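Long-range contacts in oxalate--CoA ligase (Arabidopsis thaliana, PDB 5IE2), which belongs to the ANL superfamily of AMP-binding enzymes, with a large N-terminal and a smaller C-terminal domain, and holds adenosine-5'-triphosphate in this structure: residues G56-L61 with S100-K105; K178-T183 with A313-T318; E362-G367 with W389-D394. All blocks are in the same frame, centred on the assembly; numbering follows the deposited sequence.

Interaction 1: G56-L61 with S100-K105; sequences GDVVAL and SDSDSK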
loop_
_atom_site.group_PDB
_atom_site.type_symbol
_atom_site.label_atom_id
_atom_site.label_comp_id
_atom_site.label_asym_id
_atom_site.label_seq_id
_atom_site.Cartn_x
_atom_site.Cartn_y
_atom_site.Cartn_z
ATOM N N GLY A 56 -21.450 -6.090 11.416
ATOM C CA GLY A 56 -21.704 -5.029 10.461
ATOM C C GLY A 56 -21.374 -3.637 11.016
ATOM O O GLY A 56 -21.321 -2.679 10.245
ATOM N N ASP A 57 -21.163 -3.514 12.321
ATOM C CA ASP A 57 -20.777 -2.180 12.853
ATOM C C ASP A 57 -19.421 -1.745 12.269
ATOM O O ASP A 57 -18.548 -2.610 12.001
ATOM C CB ASP A 57 -20.657 -2.160 14.393
ATOM C CG ASP A 57 -22.027 -2.124 15.113
ATOM O OD1 ASP A 57 -23.070 -1.901 14.445
ATOM O OD2 ASP A 57 -22.024 -2.343 16.359
ATOM N N VAL A 58 -19.216 -0.424 12.128
ATOM C CA VAL A 58 -17.898 0.103 11.671
ATOM C C VAL A 58 -17.156 0.695 12.860
ATOM O O VAL A 58 -17.743 1.465 13.629
ATOM C CB VAL A 58 -18.053 1.171 10.568
ATOM C CG1 VAL A 58 -16.676 1.764 10.186
ATOM C CG2 VAL A 58 -18.740 0.510 9.315
ATOM N N VAL A 59 -15.897 0.300 13.050
ATOM C CA VAL A 59 -15.087 0.830 14.147
ATOM C C VAL A 59 -13.888 1.560 13.523
ATOM O O VAL A 59 -13.145 0.970 12.767
ATOM C CB VAL A 59 -14.594 -0.282 15.078
ATOM C CG1 VAL A 59 -13.620 0.274 16.162
ATOM C CG2 VAL A 59 -15.757 -1.042 15.739
ATOM N N ALA A 60 -13.720 2.831 13.829
ATOM C CA ALA A 60 -12.580 3.607 13.298
ATOM C C ALA A 60 -11.373 3.396 14.192
ATOM O O ALA A 60 -11.515 3.216 15.408
ATOM C CB ALA A 60 -12.930 5.141 13.207
ATOM N N LEU A 61 -10.190 3.315 13.574
ATOM C CA LEU A 61 -8.938 3.149 14.346
ATOM C C LEU A 61 -7.971 4.263 13.951
ATOM O O LEU A 61 -7.768 4.496 12.747
ATOM C CB LEU A 61 -8.274 1.798 14.062
ATOM C CG LEU A 61 -9.144 0.608 14.469
ATOM C CD1 LEU A 61 -9.850 0.103 13.246
ATOM C CD2 LEU A 61 -8.296 -0.480 15.098
ATOM N N SER A 100 -17.862 10.394 9.827
ATOM C CA SER A 100 -19.252 10.436 9.387
ATOM C C SER A 100 -19.478 9.563 8.145
ATOM O O SER A 100 -20.410 8.753 8.093
ATOM C CB SER A 100 -19.666 11.884 9.090
ATOM O OG SER A 100 -20.964 11.911 8.552
ATOM N N ASP A 101 -18.615 9.723 7.153
ATOM C CA ASP A 101 -18.758 9.014 5.889
ATOM C C ASP A 101 -18.656 7.488 5.987
ATOM O O ASP A 101 -19.299 6.780 5.214
ATOM C CB ASP A 101 -17.691 9.513 4.916
ATOM C CG ASP A 101 -17.892 8.988 3.516
ATOM O OD1 ASP A 101 -18.856 9.411 2.847
ATOM O OD2 ASP A 101 -17.088 8.137 3.086
ATOM N N SER A 102 -17.848 6.990 6.925
ATOM C CA SER A 102 -17.661 5.563 7.143
ATOM C C SER A 102 -18.778 4.968 8.036
ATOM O O SER A 102 -18.835 3.749 8.223
ATOM C CB SER A 102 -16.294 5.332 7.809
ATOM O OG SER A 102 -16.282 5.963 9.095
ATOM N N ASP A 103 -19.637 5.834 8.593
ATOM C CA ASP A 103 -20.632 5.437 9.611
ATOM C C ASP A 103 -20.028 4.789 10.870
ATOM O O ASP A 103 -20.632 3.889 11.498
ATOM C CB ASP A 103 -21.675 4.507 9.002
ATOM C CG ASP A 103 -22.544 5.228 7.994
ATOM O OD1 ASP A 103 -23.151 6.247 8.400
ATOM O OD2 ASP A 103 -22.612 4.792 6.812
ATOM N N SER A 104 -18.845 5.262 11.242
ATOM C CA SER A 104 -18.189 4.770 12.438
ATOM C C SER A 104 -19.067 4.899 13.691
ATOM O O SER A 104 -19.683 5.940 13.910
ATOM C CB SER A 104 -16.850 5.529 12.643
ATOM O OG SER A 104 -15.924 5.086 11.657
ATOM N N LYS A 105 -19.086 3.851 14.506
ATOM C CA LYS A 105 -19.854 3.798 15.759
ATOM C C LYS A 105 -18.942 3.837 16.978
ATOM O O LYS A 105 -19.403 3.940 18.105
ATOM C CB LYS A 105 -20.717 2.518 15.820
ATOM C CG LYS A 105 -22.101 2.696 15.177
ATOM C CD LYS A 105 -22.688 1.391 14.637
ATOM C CE LYS A 105 -23.930 1.671 13.754
ATOM N NZ LYS A 105 -24.829 2.721 14.339
HETATM O O HOH W 1 -21.471 1.318 11.875
#
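Val58 lays both methyl groups against the carbonyl of Ser102, with CG2 3.4 Å from Ser102 O. Its other branch, CG1, stands anti to the backbone N (chi1 176°), which brings it up beside the Ser104 hydroxyl. Ala60, two residues along the strand, presses its methyl against the same group, CB lying 3.4 Å from Ser104 OG. This hydroxyl is thus bordered by carbon across the contact, and its polarity is met within its own segment: Ser104 OG donates to Ser102 OG at 2.7 Å, and Ser102 OG is in turn hydrogen-bonded to the carbonyls of Tyr98 and Leu99. Two buried serines thereby tie the start of a strand to the last turn of helix 92-101, which Asp103 closes with a Schellman motif.

The backbones meet through a nearly straight bond from Lys105 N to Val58 O (2.9 Å, 172°). On its other side Val58 has no direct bond to the 100-105 segment; a water fills in, accepting from Val58 N and donating to Asp103 O at 2.7 Å.

At the outer edge, the aliphatic part of Lys105 crosses Asp57 at about a right angle, its CD 3.3 Å from Asp57 OD1. Lys105 NZ stays 4.9 Å from that oxygen, so any attraction is at a distance; Asp57 OD2 is held by Lys54 N. Asp103 likewise turns elsewhere, to a salt bridge with Lys375.

The example illustrates how a helix hands over to a parallel strand. Strand 58-61 lies between strands 82-85 and 104-110, with Val59 packed on helix 67-78 and Ala60 on Leu99 of helix 92-101: helices on both faces of a largely parallel sheet, as in doubly wound alpha/beta folds.

Interaction 2: K178-T183 with A313-T318; sequences KGVPLT and AMTEAT. With ATP (adenosine-5'-triphosphate), chain C.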
loop_
_atom_site.group_PDB
_atom_site.type_symbol
_atom_site.label_atom_id
_atom_site.label_comp_id
_atom_site.label_asym_id
_atom_site.label_seq_id
_atom_site.Cartn_x
_atom_site.Cartn_y
_atom_site.Cartn_z
ATOM N N LYS A 178 -12.467 7.893 -3.095
ATOM C CA LYS A 178 -13.715 7.105 -3.113
ATOM C C LYS A 178 -13.697 6.125 -1.938
ATOM O O LYS A 178 -12.630 5.614 -1.645
ATOM C CB LYS A 178 -13.853 6.337 -4.438
ATOM C CG LYS A 178 -14.324 7.141 -5.663
ATOM C CD LYS A 178 -14.240 6.258 -6.902
ATOM C CE LYS A 178 -15.127 6.747 -8.016
ATOM N NZ LYS A 178 -15.245 8.230 -8.146
ATOM N N GLY A 179 -14.857 5.847 -1.327
ATOM C CA GLY A 179 -14.976 4.849 -0.249
ATOM C C GLY A 179 -15.058 3.401 -0.714
ATOM O O GLY A 179 -15.929 3.045 -1.527
ATOM N N VAL A 180 -14.176 2.559 -0.175
ATOM C CA VAL A 180 -14.032 1.186 -0.620
ATOM C C VAL A 180 -14.270 0.175 0.497
ATOM O O VAL A 180 -13.434 0.033 1.355
ATOM C CB VAL A 180 -12.614 0.949 -1.216
ATOM C CG1 VAL A 180 -12.507 -0.459 -1.765
ATOM C CG2 VAL A 180 -12.361 1.948 -2.330
ATOM N N PRO A 181 -15.399 -0.535 0.460
ATOM C CA PRO A 181 -15.677 -1.602 1.427
ATOM C C PRO A 181 -15.079 -2.916 0.932
ATOM O O PRO A 181 -15.253 -3.273 -0.241
ATOM C CB PRO A 181 -17.200 -1.658 1.497
ATOM C CG PRO A 181 -17.642 -1.198 0.177
ATOM C CD PRO A 181 -16.557 -0.257 -0.400
ATOM N N LEU A 182 -14.347 -3.582 1.825
ATOM C CA LEU A 182 -13.701 -4.862 1.540
ATOM C C LEU A 182 -14.134 -5.887 2.573
ATOM O O LEU A 182 -14.292 -5.555 3.747
ATOM C CB LEU A 182 -12.167 -4.700 1.593
ATOM C CG LEU A 182 -11.753 -3.611 0.554
ATOM C CD1 LEU A 182 -10.235 -3.275 0.792
ATOM C CD2 LEU A 182 -11.978 -4.080 -0.925
ATOM N N THR A 183 -14.351 -7.120 2.115
ATOM C CA THR A 183 -14.901 -8.177 2.947
ATOM C C THR A 183 -13.802 -9.103 3.520
ATOM O O THR A 183 -12.619 -9.031 3.160
ATOM C CB THR A 183 -15.836 -9.075 2.131
ATOM O OG1 THR A 183 -15.067 -9.563 1.023
ATOM C CG2 THR A 183 -17.043 -8.253 1.598
ATOM N N ALA A 313 -0.811 -2.827 -7.784
ATOM C CA ALA A 313 -1.846 -3.016 -6.766
ATOM C C ALA A 313 -2.738 -1.797 -6.620
ATOM O O ALA A 313 -2.360 -0.739 -7.032
ATOM C CB ALA A 313 -1.206 -3.329 -5.393
ATOM N N MET A 314 -3.935 -1.971 -6.057
ATOM C CA MET A 314 -4.795 -0.811 -5.812
ATOM C C MET A 314 -5.783 -1.144 -4.715
ATOM O O MET A 314 -6.054 -2.313 -4.418
ATOM C CB MET A 314 -5.506 -0.381 -7.121
ATOM C CG MET A 314 -6.598 -1.363 -7.613
ATOM S SD MET A 314 -7.109 -0.910 -9.302
ATOM C CE MET A 314 -7.569 0.830 -9.188
ATOM N N THR A 315 -6.322 -0.110 -4.079
ATOM C CA THR A 315 -7.207 -0.320 -2.957
ATOM C C THR A 315 -8.408 -1.192 -3.365
ATOM O O THR A 315 -8.821 -2.030 -2.602
ATOM C CB THR A 315 -7.728 1.051 -2.415
ATOM O OG1 THR A 315 -6.608 1.847 -2.037
ATOM C CG2 THR A 315 -8.601 0.863 -1.195
ATOM N N GLU A 316 -8.965 -0.940 -4.540
ATOM C CA GLU A 316 -10.165 -1.685 -4.990
ATOM C C GLU A 316 -9.949 -3.183 -5.248
ATOM O O GLU A 316 -10.915 -3.964 -5.324
ATOM C CB GLU A 316 -10.719 -1.069 -6.284
ATOM C CG GLU A 316 -11.347 0.292 -6.140
ATOM C CD GLU A 316 -10.321 1.424 -6.420
ATOM O OE1 GLU A 316 -9.125 1.244 -6.105
ATOM O OE2 GLU A 316 -10.742 2.474 -6.970
ATOM N N ALA A 317 -8.690 -3.567 -5.409
ATOM C CA ALA A 317 -8.295 -4.976 -5.614
ATOM C C ALA A 317 -7.820 -5.593 -4.288
ATOM O O ALA A 317 -7.188 -6.635 -4.303
ATOM C CB ALA A 317 -7.128 -5.028 -6.686
ATOM N N THR A 318 -8.069 -4.917 -3.158
ATOM C CA THR A 318 -7.485 -5.346 -1.856
ATOM C C THR A 318 -5.942 -5.522 -2.070
ATOM O O THR A 318 -5.347 -6.534 -1.703
ATOM C CB THR A 318 -8.174 -6.646 -1.297
ATOM O OG1 THR A 318 -9.581 -6.427 -1.385
ATOM C CG2 THR A 318 -7.848 -6.872 0.207
HETATM P PG ATP C . -7.390 7.611 -6.445
HETATM O O1G ATP C . -7.157 8.338 -7.770
HETATM O O2G ATP C . -8.136 8.426 -5.449
HETATM O O3G ATP C . -8.038 6.246 -6.669
HETATM P PB ATP C . -4.900 6.167 -6.222
HETATM O O1B ATP C . -3.468 6.619 -6.034
HETATM O O2B ATP C . -5.373 5.648 -7.532
HETATM O O3B ATP C . -5.944 7.337 -5.739
HETATM P PA ATP C . -4.356 3.687 -4.713
HETATM O O1A ATP C . -5.390 2.569 -4.710
HETATM O O2A ATP C . -3.581 3.974 -3.487
HETATM O O3A ATP C . -5.151 5.048 -5.056
HETATM O "O5'" ATP C . -3.400 3.490 -5.983
HETATM C "C5'" ATP C . -3.599 2.482 -7.005
HETATM C "C4'" ATP C . -2.976 3.048 -8.293
HETATM O "O4'" ATP C . -1.546 3.105 -8.135
HETATM C "C3'" ATP C . -3.125 2.120 -9.459
HETATM O "O3'" ATP C . -4.414 2.287 -10.045
HETATM C "C2'" ATP C . -2.010 2.558 -10.386
HETATM O "O2'" ATP C . -2.380 3.796 -11.013
HETATM C "C1'" ATP C . -0.936 2.905 -9.397
HETATM N N9 ATP C . 0.064 1.822 -9.237
HETATM C C8 ATP C . 0.096 0.841 -8.326
HETATM N N7 ATP C . 1.213 0.076 -8.524
HETATM C C5 ATP C . 1.893 0.630 -9.580
HETATM C C6 ATP C . 3.157 0.333 -10.294
HETATM N N6 ATP C . 3.958 -0.701 -9.872
HETATM N N1 ATP C . 3.488 1.159 -11.314
HETATM C C2 ATP C . 2.713 2.204 -11.687
HETATM N N3 ATP C . 1.540 2.532 -11.086
HETATM C C4 ATP C . 1.125 1.768 -10.035
#
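Strand 179-183 runs past the short 3-10 turn at Thr315 and Glu316 without any hydrogen bond between them: the CA atoms of Val180 and Glu316 are 6.5 Å apart, those of Leu182 and Thr318 7.1 Å. The turn is braced from within, Ala317 N bonding to Met314 O and Thr318 N to Thr315 O, and side chains make the join.

Thr315 faces two ways. With OG1 anti to the carbonyl carbon (chi1 -58°), CG2 is left anti to the backbone N and packs on Val180 CB at 4.0 Å, while OG1 lies 3.0 Å from ATP O1A, on the alpha-phosphate. The main-chain N-H makes the clear bond: Thr315 N donates to ATP O1A at 2.9 Å and 168°. Leu182 slides past Thr318 in the opposite direction, its CD2 coming 3.4 Å from Thr318 OG1, a hydroxyl satisfied by Asn369 O. Met314 rests CB on ATP C5' at 3.4 Å, and Glu316 bonds to Tyr374 while its side chain lies about 4 Å from the magnesium ion.

The Met-Thr-Glu sequence belongs to what is known in ANL enzymes as the A5 motif. Apolar packing on one side of Thr315 and phosphate binding on the other imply that the strand backs a turn presenting a backbone N-H to an anionic oxygen.

Interaction 3: E362-G367 with W389-D394; sequences EVCIRG and WFHTGD. With ATP (adenosine-5'-triphosphate), chain C.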
loop_
_atom_site.group_PDB
_atom_site.type_symbol
_atom_site.label_atom_id
_atom_site.label_comp_id
_atom_site.label_asym_id
_atom_site.label_seq_id
_atom_site.Cartn_x
_atom_site.Cartn_y
_atom_site.Cartn_z
ATOM N N GLU A 362 -7.222 -0.341 -21.487
ATOM C CA GLU A 362 -7.409 -0.211 -20.059
ATOM C C GLU A 362 -7.279 -1.576 -19.383
ATOM O O GLU A 362 -7.868 -2.556 -19.845
ATOM C CB GLU A 362 -8.785 0.407 -19.740
ATOM C CG GLU A 362 -9.014 0.636 -18.222
ATOM C CD GLU A 362 -10.351 1.314 -17.955
ATOM O OE1 GLU A 362 -11.218 1.369 -18.888
ATOM O OE2 GLU A 362 -10.544 1.791 -16.826
ATOM N N VAL A 363 -6.549 -1.616 -18.280
ATOM C CA VAL A 363 -6.450 -2.847 -17.506
ATOM C C VAL A 363 -7.769 -3.072 -16.766
ATOM O O VAL A 363 -8.222 -2.161 -16.058
ATOM C CB VAL A 363 -5.279 -2.756 -16.489
ATOM C CG1 VAL A 363 -5.155 -4.064 -15.731
ATOM C CG2 VAL A 363 -3.976 -2.419 -17.225
ATOM N N CYS A 364 -8.393 -4.248 -16.947
ATOM C CA CYS A 364 -9.596 -4.644 -16.188
ATOM C C CYS A 364 -9.308 -5.947 -15.442
ATOM O O CYS A 364 -8.596 -6.803 -15.969
ATOM C CB CYS A 364 -10.809 -4.862 -17.120
ATOM S SG CYS A 364 -11.105 -3.311 -18.078
ATOM N N ILE A 365 -9.877 -6.082 -14.249
ATOM C CA ILE A 365 -9.606 -7.246 -13.410
ATOM C C ILE A 365 -10.895 -7.910 -12.954
ATOM O O ILE A 365 -11.958 -7.300 -12.919
ATOM C CB ILE A 365 -8.775 -6.867 -12.160
ATOM C CG1 ILE A 365 -9.555 -5.899 -11.259
ATOM C CG2 ILE A 365 -7.458 -6.207 -12.660
ATOM C CD1 ILE A 365 -8.742 -5.477 -9.941
ATOM N N ARG A 366 -10.767 -9.172 -12.573
ATOM C CA ARG A 366 -11.904 -9.862 -12.019
ATOM C C ARG A 366 -11.430 -10.920 -11.077
ATOM O O ARG A 366 -10.658 -11.802 -11.471
ATOM C CB ARG A 366 -12.735 -10.485 -13.122
ATOM C CG ARG A 366 -13.873 -11.325 -12.507
ATOM C CD ARG A 366 -13.954 -12.598 -13.422
ATOM N NE ARG A 366 -15.062 -12.426 -14.233
ATOM C CZ ARG A 366 -15.524 -13.132 -15.285
ATOM N NH1 ARG A 366 -14.946 -14.178 -15.911
ATOM N NH2 ARG A 366 -16.670 -12.673 -15.736
ATOM N N GLY A 367 -11.947 -10.898 -9.859
ATOM C CA GLY A 367 -11.493 -11.911 -8.901
ATOM C C GLY A 367 -12.063 -11.711 -7.518
ATOM O O GLY A 367 -12.650 -10.671 -7.224
ATOM N N TRP A 389 -16.248 -7.663 -14.035
ATOM C CA TRP A 389 -14.947 -7.035 -14.281
ATOM C C TRP A 389 -14.908 -5.592 -13.788
ATOM O O TRP A 389 -15.817 -4.811 -14.082
ATOM C CB TRP A 389 -14.635 -7.007 -15.769
ATOM C CG TRP A 389 -14.426 -8.367 -16.396
ATOM C CD1 TRP A 389 -15.389 -9.219 -16.888
ATOM C CD2 TRP A 389 -13.165 -9.007 -16.604
ATOM N NE1 TRP A 389 -14.797 -10.342 -17.398
ATOM C CE2 TRP A 389 -13.431 -10.246 -17.224
ATOM C CE3 TRP A 389 -11.822 -8.638 -16.320
ATOM C CZ2 TRP A 389 -12.411 -11.125 -17.602
ATOM C CZ3 TRP A 389 -10.808 -9.496 -16.694
ATOM C CH2 TRP A 389 -11.115 -10.757 -17.322
ATOM N N PHE A 390 -13.798 -5.213 -13.170
ATOM C CA PHE A 390 -13.601 -3.863 -12.682
ATOM C C PHE A 390 -12.600 -3.118 -13.604
ATOM O O PHE A 390 -11.529 -3.643 -13.893
ATOM C CB PHE A 390 -13.100 -3.929 -11.244
ATOM C CG PHE A 390 -12.658 -2.586 -10.703
ATOM C CD1 PHE A 390 -13.589 -1.581 -10.501
ATOM C CD2 PHE A 390 -11.294 -2.357 -10.402
ATOM C CE1 PHE A 390 -13.173 -0.329 -9.991
ATOM C CE2 PHE A 390 -10.880 -1.127 -9.918
ATOM C CZ PHE A 390 -11.818 -0.111 -9.720
ATOM N N HIS A 391 -12.954 -1.901 -14.042
ATOM C CA HIS A 391 -12.097 -1.058 -14.903
ATOM C C HIS A 391 -11.155 -0.241 -14.018
ATOM O O HIS A 391 -11.633 0.539 -13.204
ATOM C CB HIS A 391 -12.952 -0.130 -15.776
ATOM C CG HIS A 391 -13.686 -0.851 -16.845
ATOM N ND1 HIS A 391 -13.467 -0.612 -18.186
ATOM C CD2 HIS A 391 -14.563 -1.878 -16.781
ATOM C CE1 HIS A 391 -14.207 -1.446 -18.904
ATOM N NE2 HIS A 391 -14.889 -2.217 -18.075
ATOM N N THR A 392 -9.835 -0.469 -14.112
ATOM C CA THR A 392 -8.886 0.151 -13.148
ATOM C C THR A 392 -8.606 1.645 -13.383
ATOM O O THR A 392 -8.103 2.319 -12.486
ATOM C CB THR A 392 -7.491 -0.537 -13.144
ATOM O OG1 THR A 392 -6.900 -0.380 -14.452
ATOM C CG2 THR A 392 -7.617 -1.996 -12.838
ATOM N N GLY A 393 -8.846 2.120 -14.601
ATOM C CA GLY A 393 -8.438 3.472 -14.948
ATOM C C GLY A 393 -6.985 3.601 -15.396
ATOM O O GLY A 393 -6.507 4.717 -15.655
ATOM N N ASP A 394 -6.263 2.477 -15.452
ATOM C CA ASP A 394 -4.855 2.447 -15.894
ATOM C C ASP A 394 -4.772 1.903 -17.283
ATOM O O ASP A 394 -5.492 0.957 -17.638
ATOM C CB ASP A 394 -3.997 1.560 -14.961
ATOM C CG ASP A 394 -3.994 2.044 -13.505
ATOM O OD1 ASP A 394 -3.723 3.261 -13.292
ATOM O OD2 ASP A 394 -4.260 1.222 -12.548
HETATM P PG ATP C . -7.390 7.611 -6.445
HETATM O O1G ATP C . -7.157 8.338 -7.770
HETATM O O2G ATP C . -8.136 8.426 -5.449
HETATM O O3G ATP C . -8.038 6.246 -6.669
HETATM P PB ATP C . -4.900 6.167 -6.222
HETATM O O1B ATP C . -3.468 6.619 -6.034
HETATM O O2B ATP C . -5.373 5.648 -7.532
HETATM O O3B ATP C . -5.944 7.337 -5.739
HETATM P PA ATP C . -4.356 3.687 -4.713
HETATM O O1A ATP C . -5.390 2.569 -4.710
HETATM O O2A ATP C . -3.581 3.974 -3.487
HETATM O O3A ATP C . -5.151 5.048 -5.056
HETATM O "O5'" ATP C . -3.400 3.490 -5.983
HETATM C "C5'" ATP C . -3.599 2.482 -7.005
HETATM C "C4'" ATP C . -2.976 3.048 -8.293
HETATM O "O4'" ATP C . -1.546 3.105 -8.135
HETATM C "C3'" ATP C . -3.125 2.120 -9.459
HETATM O "O3'" ATP C . -4.414 2.287 -10.045
HETATM C "C2'" ATP C . -2.010 2.558 -10.386
HETATM O "O2'" ATP C . -2.380 3.796 -11.013
HETATM C "C1'" ATP C . -0.936 2.905 -9.397
HETATM N N9 ATP C . 0.064 1.822 -9.237
HETATM C C8 ATP C . 0.096 0.841 -8.326
HETATM N N7 ATP C . 1.213 0.076 -8.524
HETATM C C5 ATP C . 1.893 0.630 -9.580
HETATM C C6 ATP C . 3.157 0.333 -10.294
HETATM N N6 ATP C . 3.958 -0.701 -9.872
HETATM N N1 ATP C . 3.488 1.159 -11.314
HETATM C C2 ATP C . 2.713 2.204 -11.687
HETATM N N3 ATP C . 1.540 2.532 -11.086
HETATM C C4 ATP C . 1.125 1.768 -10.035
#
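Glu362 reaches the 389-394 segment with an extended side chain, CG anti to the backbone N (chi1 -177°), and both its oxygens find donors there. His391 ND1 gives its hydrogen to Glu362 OE1 at 3.1 Å; the oxygen lies in the imidazole plane, whereas the nitrogen stands well above the carboxylate plane. Glu362 OE2 uses its anti lone pair for Gly393 N at 2.8 Å, a bent bond. Over the centre of the same imidazole sits Cys364 SG.

Val363 O accepts twice from one residue, from Thr392 N and, at 2.7 Å, from Thr392 OG1. That hydroxyl also accepts from Asp394 N, an ST turn, and Val363 N closes the set on Asp394 O. Farther along, Ile365 and Phe390 exchange both backbone bonds as an antiparallel hydrogen-bonded pair.

Arg366 lays CB over the six-membered ring of Trp389, 3.9 Å from its centroid. Arg366 NH2 and Trp389 NE1, both donors, are 3.4 Å apart without bonding; Arg366 NH1 has a salt bridge to Glu344 and NH2 a hydrogen bond to Phe387 O.

Asp394 takes the ribose hydroxyls of ATP one to each oxygen: O2' donates to OD1 and O3' to OD2, each at 2.7 Å, with Tyr312 OH also on OD2. The Thr-Gly-Asp sequence corresponds to the A7 motif of ANL enzymes, and this paired acceptance is consistent with a carboxylate whose rotation is restrained by the two ribose hydroxyls and Tyr312.

Interactions 2 and 3 form two neighbouring walls of one ATP site, their centres about 13 Å apart. Interaction 2 bonds the alpha-phosphate and interaction 3 the ribose hydroxyls, and they touch directly: Glu316 CG packs on Phe390 CZ at 3.6 Å, and Ala317 CB on Ile365 CD1 at 3.7 Å. Met314 bridges the two, with CE 3.7 Å from Thr392 O while also near the ribose. Interaction 1 stands apart in another sheet, its centre about 16 Å from that of interaction 2 and about 28 Å from that of interaction 3. Its nearest atoms come within about 5 Å of 178-183 without touching, and about 16 Å separates it from the nearest atoms of interaction 3.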